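Local coordinates for protein short chain dehydrogenase (A0QTM2 homolog) (Mycobacterium thermoresistibile, PDB 3SC4) that probably catalyses NAD(P)-dependent oxidation or reduction of a substrate not yet identified, as a Rossmann-fold member of the short-chain dehydrogenase family, at residues G92-N100 / M139-L150. Residues are numbered along the deposited sequence; the frame is centred on the assembly and turned at random.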
ATOM      1  N   GLY B  92     -26.723  18.043  -3.076  1.00 39.91           N
ATOM      2  CA  GLY B  92     -27.559  17.456  -2.034  1.00 40.87           C
ATOM      3  C   GLY B  92     -27.205  16.053  -1.576  1.00 40.00           C
ATOM      4  O   GLY B  92     -27.927  15.505  -0.725  1.00 41.50           O
ATOM      5  N   GLY B  93     -26.111  15.467  -2.077  1.00 37.37           N
ATOM      6  CA  GLY B  93     -25.803  14.076  -1.727  1.00 36.07           C
ATOM      7  C   GLY B  93     -24.951  13.406  -2.788  1.00 34.06           C
ATOM      8  O   GLY B  93     -24.889  13.887  -3.929  1.00 35.03           O
ATOM      9  N   ILE B  94     -24.276  12.315  -2.427  1.00 31.09           N
ATOM     10  CA  ILE B  94     -23.328  11.708  -3.337  1.00 28.41           C
ATOM     11  C   ILE B  94     -23.676  10.250  -3.596  1.00 27.47           C
ATOM     12  O   ILE B  94     -23.714   9.430  -2.691  1.00 27.07           O
ATOM     13  CB  ILE B  94     -21.876  11.855  -2.834  1.00 27.22           C
ATOM     14  CG1 ILE B  94     -21.498  13.340  -2.796  1.00 26.78           C
ATOM     15  CG2 ILE B  94     -20.875  11.064  -3.748  1.00 24.53           C
ATOM     16  CD1 ILE B  94     -20.202  13.632  -2.086  1.00 24.15           C
ATOM     17  N   ASP B  95     -23.913   9.942  -4.857  1.00 26.45           N
ATOM     18  CA  ASP B  95     -24.250   8.596  -5.269  1.00 26.60           C
ATOM     19  C   ASP B  95     -23.034   7.797  -5.682  1.00 25.44           C
ATOM     20  O   ASP B  95     -22.985   6.596  -5.435  1.00 25.80           O
ATOM     21  CB  ASP B  95     -25.216   8.664  -6.448  1.00 27.15           C
ATOM     22  CG  ASP B  95     -26.578   9.161  -6.038  1.00 29.19           C
ATOM     23  OD1 ASP B  95     -27.229   8.430  -5.256  1.00 31.10           O
ATOM     24  OD2 ASP B  95     -26.984  10.272  -6.477  1.00 30.35           O
ATOM     25  N   ILE B  96     -22.089   8.476  -6.344  1.00 24.11           N
ATOM     26  CA  ILE B  96     -20.954   7.854  -6.966  1.00 22.39           C
ATOM     27  C   ILE B  96     -19.659   8.619  -6.618  1.00 21.98           C
ATOM     28  O   ILE B  96     -19.589   9.842  -6.737  1.00 21.94           O
ATOM     29  CB  ILE B  96     -21.134   7.828  -8.485  1.00 22.54           C
ATOM     30  CG1 ILE B  96     -22.431   7.116  -8.840  1.00 21.25           C
ATOM     31  CG2 ILE B  96     -19.907   7.143  -9.185  1.00 20.06           C
ATOM     32  CD1 ILE B  96     -22.841   7.340 -10.257  1.00 19.07           C
ATOM     33  N   CYS B  97     -18.663   7.878  -6.139  1.00 20.83           N
ATOM     34  CA  CYS B  97     -17.339   8.397  -5.888  1.00 20.21           C
ATOM     35  C   CYS B  97     -16.374   7.633  -6.783  1.00 19.00           C
ATOM     36  O   CYS B  97     -16.255   6.416  -6.655  1.00 18.52           O
ATOM     37  CB  CYS B  97     -16.971   8.162  -4.434  1.00 20.36           C
ATOM     38  SG  CYS B  97     -15.284   8.678  -4.031  1.00 20.94           S
ATOM     39  N   VAL B  98     -15.736   8.323  -7.720  1.00 18.28           N
ATOM     40  CA  VAL B  98     -14.742   7.688  -8.571  1.00 17.54           C
ATOM     41  C   VAL B  98     -13.370   8.218  -8.216  1.00 17.13           C
ATOM     42  O   VAL B  98     -13.122   9.393  -8.325  1.00 16.82           O
ATOM     43  CB  VAL B  98     -14.992   7.946 -10.054  1.00 17.66           C
ATOM     44  CG1 VAL B  98     -13.823   7.426 -10.868  1.00 16.55           C
ATOM     45  CG2 VAL B  98     -16.294   7.299 -10.490  1.00 17.55           C
ATOM     46  N   ASN B  99     -12.486   7.327  -7.788  1.00 17.14           N
ATOM     47  CA  ASN B  99     -11.098   7.666  -7.511  1.00 17.08           C
ATOM     48  C   ASN B  99     -10.258   7.406  -8.745  1.00 17.61           C
ATOM     49  O   ASN B  99      -9.852   6.268  -9.010  1.00 16.07           O
ATOM     50  CB  ASN B  99     -10.560   6.856  -6.324  1.00 16.76           C
ATOM     51  CG  ASN B  99     -11.285   7.169  -5.041  1.00 15.96           C
ATOM     52  OD1 ASN B  99     -11.247   8.292  -4.568  1.00 16.51           O
ATOM     53  ND2 ASN B  99     -11.953   6.180  -4.480  1.00 11.13           N
ATOM     54  N   ASN B 100     -10.030   8.478  -9.504  1.00 19.80           N
ATOM     55  CA  ASN B 100      -9.267   8.412 -10.759  1.00 21.17           C
ATOM     56  C   ASN B 100      -7.936   9.183 -10.730  1.00 20.74           C
ATOM     57  O   ASN B 100      -7.072   8.881 -11.495  1.00 21.05           O
ATOM     58  CB  ASN B 100     -10.158   8.883 -11.923  1.00 22.29           C
ATOM     59  CG  ASN B 100      -9.357   9.233 -13.203  1.00 25.09           C
ATOM     60  OD1 ASN B 100      -8.730   8.357 -13.820  1.00 28.12           O
ATOM     61  ND2 ASN B 100      -9.368  10.526 -13.582  1.00 25.57           N
ATOM     62  N   MET B 139     -23.094   9.381   1.224  1.00 31.90           N
ATOM     63  CA  MET B 139     -23.552   8.323   0.342  1.00 32.02           C
ATOM     64  C   MET B 139     -24.471   7.326   1.032  1.00 33.35           C
ATOM     65  O   MET B 139     -25.218   6.625   0.376  1.00 33.86           O
ATOM     66  CB  MET B 139     -22.346   7.561  -0.242  1.00 30.68           C
ATOM     67  CG  MET B 139     -21.302   8.423  -0.944  1.00 28.99           C
ATOM     68  SD  MET B 139     -19.894   7.442  -1.499  1.00 26.74           S
ATOM     69  CE  MET B 139     -20.503   6.708  -3.026  1.00 24.42           C
ATOM     70  N   LYS B 140     -24.405   7.253   2.349  1.00 34.96           N
ATOM     71  CA  LYS B 140     -25.193   6.296   3.125  1.00 36.64           C
ATOM     72  C   LYS B 140     -26.705   6.283   2.838  1.00 39.03           C
ATOM     73  O   LYS B 140     -27.340   5.217   2.779  1.00 39.78           O
ATOM     74  CB  LYS B 140     -24.949   6.525   4.625  1.00 37.02           C
ATOM     75  CG  LYS B 140     -23.630   5.928   5.085  1.00 36.10           C
ATOM     76  CD  LYS B 140     -23.453   5.985   6.584  1.00 36.90           C
ATOM     77  CE  LYS B 140     -22.120   5.371   7.009  1.00 35.59           C
ATOM     78  NZ  LYS B 140     -21.739   5.788   8.394  1.00 35.45           N
ATOM     79  N   GLY B 141     -27.309   7.443   2.659  1.00 40.54           N
ATOM     80  CA  GLY B 141     -28.768   7.420   2.443  1.00 42.83           C
ATOM     81  C   GLY B 141     -29.254   6.875   1.090  1.00 42.53           C
ATOM     82  O   GLY B 141     -30.439   6.604   0.917  1.00 43.25           O
ATOM     83  N   ARG B 142     -28.347   6.721   0.125  1.00 40.70           N
ATOM     84  CA  ARG B 142     -28.746   6.818  -1.282  1.00 40.37           C
ATOM     85  C   ARG B 142     -29.266   5.501  -1.830  1.00 39.78           C
ATOM     86  O   ARG B 142     -29.157   4.470  -1.159  1.00 38.96           O
ATOM     87  CB  ARG B 142     -27.580   7.329  -2.127  1.00 39.64           C
ATOM     88  CG  ARG B 142     -26.817   8.531  -1.508  1.00 40.91           C
ATOM     89  CD  ARG B 142     -27.596   9.805  -1.579  1.00 41.71           C
ATOM     90  NE  ARG B 142     -27.744  10.217  -2.971  1.00 41.80           N
ATOM     91  CZ  ARG B 142     -28.555  11.194  -3.365  1.00 43.17           C
ATOM     92  NH1 ARG B 142     -28.642  11.497  -4.649  1.00 41.43           N
ATOM     93  NH2 ARG B 142     -29.288  11.868  -2.471  1.00 45.40           N
ATOM     94  N   ASP B 143     -29.807   5.546  -3.051  1.00 39.43           N
ATOM     95  CA  ASP B 143     -30.502   4.397  -3.624  1.00 40.25           C
ATOM     96  C   ASP B 143     -29.557   3.239  -3.907  1.00 38.46           C
ATOM     97  O   ASP B 143     -29.851   2.089  -3.555  1.00 39.66           O
ATOM     98  CB  ASP B 143     -31.304   4.769  -4.895  1.00 41.22           C
ATOM     99  CG  ASP B 143     -32.646   5.459  -4.573  1.00 45.16           C
ATOM    100  OD1 ASP B 143     -33.255   6.024  -5.501  1.00 48.37           O
ATOM    101  OD2 ASP B 143     -33.092   5.455  -3.397  1.00 47.04           O
ATOM    102  N   ASN B 144     -28.414   3.538  -4.499  1.00 35.82           N
ATOM    103  CA  ASN B 144     -27.523   2.500  -4.961  1.00 34.03           C
ATOM    104  C   ASN B 144     -26.047   2.987  -5.025  1.00 30.55           C
ATOM    105  O   ASN B 144     -25.436   2.986  -6.067  1.00 28.88           O
ATOM    106  CB  ASN B 144     -28.047   2.068  -6.337  1.00 35.14           C
ATOM    107  CG  ASN B 144     -27.287   0.907  -6.911  1.00 37.27           C
ATOM    108  OD1 ASN B 144     -27.070  -0.100  -6.220  1.00 41.00           O
ATOM    109  ND2 ASN B 144     -26.863   1.033  -8.186  1.00 37.61           N
ATOM    110  N   PRO B 145     -25.478   3.393  -3.888  1.00 28.52           N
ATOM    111  CA  PRO B 145     -24.188   4.102  -3.889  1.00 26.76           C
ATOM    112  C   PRO B 145     -22.966   3.245  -4.229  1.00 24.84           C
ATOM    113  O   PRO B 145     -22.865   2.108  -3.766  1.00 24.45           O
ATOM    114  CB  PRO B 145     -24.074   4.618  -2.453  1.00 26.99           C
ATOM    115  CG  PRO B 145     -24.942   3.680  -1.658  1.00 28.04           C
ATOM    116  CD  PRO B 145     -26.060   3.304  -2.543  1.00 29.02           C
ATOM    117  N   HIS B 146     -22.040   3.818  -4.999  1.00 22.78           N
ATOM    118  CA  HIS B 146     -20.873   3.105  -5.493  1.00 21.38           C
ATOM    119  C   HIS B 146     -19.610   3.903  -5.315  1.00 20.18           C
ATOM    120  O   HIS B 146     -19.552   5.056  -5.727  1.00 19.87           O
ATOM    121  CB  HIS B 146     -21.010   2.842  -7.002  1.00 21.40           C
ATOM    122  CG  HIS B 146     -21.608   1.518  -7.322  1.00 21.79           C
ATOM    123  ND1 HIS B 146     -20.838   0.402  -7.567  1.00 20.38           N
ATOM    124  CD2 HIS B 146     -22.900   1.119  -7.396  1.00 22.77           C
ATOM    125  CE1 HIS B 146     -21.633  -0.627  -7.800  1.00 23.16           C
ATOM    126  NE2 HIS B 146     -22.888  -0.221  -7.702  1.00 24.05           N
ATOM    127  N   ILE B 147     -18.584   3.278  -4.747  1.00 18.89           N
ATOM    128  CA  ILE B 147     -17.244   3.810  -4.883  1.00 17.46           C
ATOM    129  C   ILE B 147     -16.518   2.979  -5.928  1.00 17.48           C
ATOM    130  O   ILE B 147     -16.557   1.768  -5.875  1.00 17.96           O
ATOM    131  CB  ILE B 147     -16.469   3.763  -3.593  1.00 16.37           C
ATOM    132  CG1 ILE B 147     -17.274   4.459  -2.478  1.00 16.45           C
ATOM    133  CG2 ILE B 147     -15.115   4.410  -3.837  1.00 13.00           C
ATOM    134  CD1 ILE B 147     -16.646   4.419  -1.054  1.00 10.40           C
ATOM    135  N   LEU B 148     -15.850   3.631  -6.868  1.00 17.41           N
ATOM    136  CA  LEU B 148     -15.141   2.924  -7.932  1.00 17.23           C
ATOM    137  C   LEU B 148     -13.761   3.519  -8.060  1.00 16.84           C
ATOM    138  O   LEU B 148     -13.616   4.746  -8.217  1.00 17.46           O
ATOM    139  CB  LEU B 148     -15.880   3.073  -9.258  1.00 17.56           C
ATOM    140  CG  LEU B 148     -15.366   2.210 -10.403  1.00 17.35           C
ATOM    141  CD1 LEU B 148     -15.623   0.748 -10.149  1.00 15.58           C
ATOM    142  CD2 LEU B 148     -16.055   2.635 -11.698  1.00 17.99           C
ATOM    143  N   THR B 149     -12.753   2.650  -8.015  1.00 16.17           N
ATOM    144  CA  THR B 149     -11.372   3.071  -7.885  1.00 15.58           C
ATOM    145  C   THR B 149     -10.620   2.485  -9.047  1.00 15.05           C
ATOM    146  O   THR B 149     -10.775   1.329  -9.377  1.00 15.31           O
ATOM    147  CB  THR B 149     -10.807   2.626  -6.507  1.00 15.79           C
ATOM    148  OG1 THR B 149     -11.538   3.292  -5.477  1.00 16.15           O
ATOM    149  CG2 THR B 149      -9.362   2.995  -6.354  1.00 15.43           C
ATOM    150  N   LEU B 150      -9.841   3.323  -9.696  1.00 15.66           N
ATOM    151  CA  LEU B 150      -9.236   2.992 -10.976  1.00 15.27           C
ATOM    152  C   LEU B 150      -7.839   2.450 -10.712  1.00 14.63           C
ATOM    153  O   LEU B 150      -6.835   3.202 -10.722  1.00 14.52           O
ATOM    154  CB  LEU B 150      -9.264   4.208 -11.901  1.00 14.82           C
ATOM    155  CG  LEU B 150     -10.575   4.359 -12.713  1.00 17.84           C
ATOM    156  CD1 LEU B 150     -11.860   3.911 -11.992  1.00 16.74           C
ATOM    157  CD2 LEU B 150     -10.750   5.740 -13.299  1.00 16.84           C
TER
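The guanidinium of Arg142 lies with one face over the backbone of Gly93, whose C sits above its centre, and turns its edge to Asp95. Two nitrogens grip the carboxylate side-on: NH1 of Arg142 gives a nearly straight bond to Asp95 OD2 (2.8 Å), on its syn side though tilted from the carboxylate plane, whereas Arg142 NE reaches Asp95 OD1 at 2.9 Å from well above that plane. The carboxylate and guanidinium planes stand 46° apart; bends at chi2 (-73°) and chi3 (-67°) bring the guanidinium edge round to Asp95, the two side chains crossing at about a right angle. At the other end the Asn99 amide gives ND2 to Thr149 OG1, 3.1 Å away and close to the amide plane, with Ile147 CG2 beside the same nitrogen; ND2 also hydrogen-bonds Ser132 OG of helix 114-135, its stronger partner.

Between these ends strands 96-99 and 146-149 run parallel, neighbours at the centre of the Rossmann sheet. Their ladder runs His146 N to Asp95 O, Cys97 N to His146 O, Leu148 N to Cys97 O, Asn99 N to Leu148 O, and Leu150 N to Asn99 O (3.0 Å). Cys97 CB meets Ile147 CG1 at 4.2 Å and Met139 CE at 4.1 Å, on the face covered by helix 114-135.

Since Asp95 OD2 also accepts the backbone N of Thr11, the carboxylate ties three chain segments together where the strands begin, and this paired setting would be expected to keep it ionised.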